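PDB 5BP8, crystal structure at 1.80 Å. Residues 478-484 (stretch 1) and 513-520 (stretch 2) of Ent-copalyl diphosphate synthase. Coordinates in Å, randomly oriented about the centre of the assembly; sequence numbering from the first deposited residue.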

# COMPACT_ATOMS: atom_id res chain seq x y z
N GLY A 478 18.78 -3.69 -16.80
CA GLY A 478 17.47 -3.61 -16.10
C GLY A 478 16.38 -4.25 -16.94
O GLY A 478 15.64 -5.12 -16.47
N CYS A 479 16.32 -3.86 -18.22
CA CYS A 479 15.34 -4.42 -19.13
C CYS A 479 15.52 -5.93 -19.34
O CYS A 479 14.54 -6.68 -19.36
CB CYS A 479 15.35 -3.68 -20.48
SG CYS A 479 14.60 -2.05 -20.41
N ASP A 480 16.77 -6.36 -19.46
CA ASP A 480 17.08 -7.79 -19.52
C ASP A 480 16.52 -8.53 -18.31
O ASP A 480 15.91 -9.58 -18.45
CB ASP A 480 18.59 -8.01 -19.58
CG ASP A 480 19.19 -7.60 -20.91
OD1 ASP A 480 18.44 -7.43 -21.91
OD2 ASP A 480 20.42 -7.44 -20.94
N ALA A 481 16.71 -7.97 -17.11
CA ALA A 481 16.16 -8.58 -15.92
C ALA A 481 14.63 -8.68 -15.96
O ALA A 481 14.04 -9.70 -15.55
CB ALA A 481 16.61 -7.84 -14.66
N LEU A 482 13.98 -7.63 -16.45
CA LEU A 482 12.53 -7.63 -16.54
C LEU A 482 12.00 -8.68 -17.52
O LEU A 482 10.96 -9.31 -17.28
CB LEU A 482 12.02 -6.23 -16.93
CG LEU A 482 12.23 -5.12 -15.90
CD1 LEU A 482 11.82 -3.78 -16.50
CD2 LEU A 482 11.43 -5.39 -14.62
N LEU A 483 12.71 -8.84 -18.63
CA LEU A 483 12.36 -9.82 -19.65
C LEU A 483 12.64 -11.25 -19.18
O LEU A 483 11.97 -12.16 -19.61
CB LEU A 483 13.14 -9.56 -20.94
CG LEU A 483 12.71 -8.28 -21.67
CD1 LEU A 483 13.71 -7.88 -22.73
CD2 LEU A 483 11.31 -8.43 -22.24
N ALA A 484 13.62 -11.42 -18.31
CA ALA A 484 14.02 -12.75 -17.87
C ALA A 484 13.02 -13.38 -16.92
O ALA A 484 12.92 -14.61 -16.84
CB ALA A 484 15.39 -12.70 -17.21
N ALA A 513 5.97 0.47 -18.98
CA ALA A 513 6.64 1.75 -19.21
C ALA A 513 8.16 1.62 -19.31
O ALA A 513 8.78 2.17 -20.24
CB ALA A 513 6.26 2.74 -18.13
N ALA A 514 8.77 0.91 -18.36
CA ALA A 514 10.20 0.64 -18.38
C ALA A 514 10.67 -0.04 -19.67
O ALA A 514 11.62 0.40 -20.29
CB ALA A 514 10.60 -0.20 -17.19
N LEU A 515 9.97 -1.09 -20.07
CA LEU A 515 10.35 -1.85 -21.24
C LEU A 515 10.16 -1.04 -22.52
O LEU A 515 10.97 -1.16 -23.44
CB LEU A 515 9.59 -3.18 -21.31
CG LEU A 515 9.99 -4.27 -20.30
CD1 LEU A 515 9.12 -5.49 -20.50
CD2 LEU A 515 11.44 -4.68 -20.45
N ALA A 516 9.14 -0.19 -22.56
CA ALA A 516 8.92 0.69 -23.71
C ALA A 516 10.02 1.74 -23.82
O ALA A 516 10.55 1.99 -24.91
CB ALA A 516 7.56 1.36 -23.62
N LEU A 517 10.36 2.35 -22.69
CA LEU A 517 11.40 3.37 -22.64
C LEU A 517 12.79 2.79 -22.90
O LEU A 517 13.62 3.44 -23.54
CB LEU A 517 11.37 4.11 -21.30
CG LEU A 517 10.12 4.97 -21.08
CD1 LEU A 517 9.91 5.29 -19.61
CD2 LEU A 517 10.19 6.26 -21.89
N GLY A 518 13.02 1.57 -22.43
CA GLY A 518 14.28 0.87 -22.64
C GLY A 518 14.49 0.38 -24.06
O GLY A 518 15.61 0.04 -24.44
N GLY A 519 13.42 0.34 -24.85
CA GLY A 519 13.48 -0.16 -26.23
C GLY A 519 13.77 -1.64 -26.23
O GLY A 519 14.63 -2.11 -26.99
N ALA A 520 13.07 -2.38 -25.38
CA ALA A 520 13.32 -3.81 -25.17
C ALA A 520 12.52 -4.69 -26.13
O ALA A 520 11.65 -4.21 -26.84
CB ALA A 520 13.01 -4.19 -23.73

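Helices that pack without a single hydrogen bond between them must rely on side-chain shape, and these two stretches of ent-copalyl diphosphate synthase illustrate the principle. Their axes approach to 9.9 Å, with N-to-C directions 132° apart, and the contact buries 291 Å² summed over both sides. The contact is van der Waals packing, mostly between apolar side chains, with Cys479 O and Ala514 O also at its surface.

Leu515 is the hub. Its CA-to-CB bond points sideways, but with chi1 at -73° (m) and chi2 at 179° (t), the end of the side chain comes nearer the neighbouring helix. On a helix the p well of chi1 brings the gamma atom against the backbone of the preceding turn, so m is favoured, and mt is leucine's usual pairing. Leu515 CD2 lies 3.8 Å from Cys479 O, 3.9 Å from Leu482 CB and 4.0 Å from Leu483 CG, so one methyl group touches three residues spaced i, i+3 and i+4, which lie on one side of the helix.

Leu482 and Leu483 share the mt rotamer yet use it from different starting directions. The CA-to-CB bond of Leu482 points toward the other stretch, and Leu482 CD1 sits 3.8 Å from Ala514 CB; the short alanine leaves room for the leucine end. The CA-to-CB bond of Leu483 points sideways, but its end comes nearer, bringing Leu483 CD1 3.9 Å from Ala520 CB, although Ala520 is poorly ordered and this edge is less sharply defined.

Cys479 is buried, its CA-to-CB bond points toward the other stretch, and chi1 is -73° (m). This places Cys479 SG 3.7 Å from Gly518 CA and 3.9 Å from Ala514 O. Glycine suits the position: an ideal CB on Gly518 would lie 2.2 Å from Cys479 SG, a clash. Next, Gly519 leaves helical geometry with positive phi, a conformation favouring glycine, in a Schellman motif that includes the bond from Ala520 N to Leu515 O (3.1 Å). After Gly519, Ala520 CB comes 4.0 Å from Cys479 CB, adding a further apolar contact.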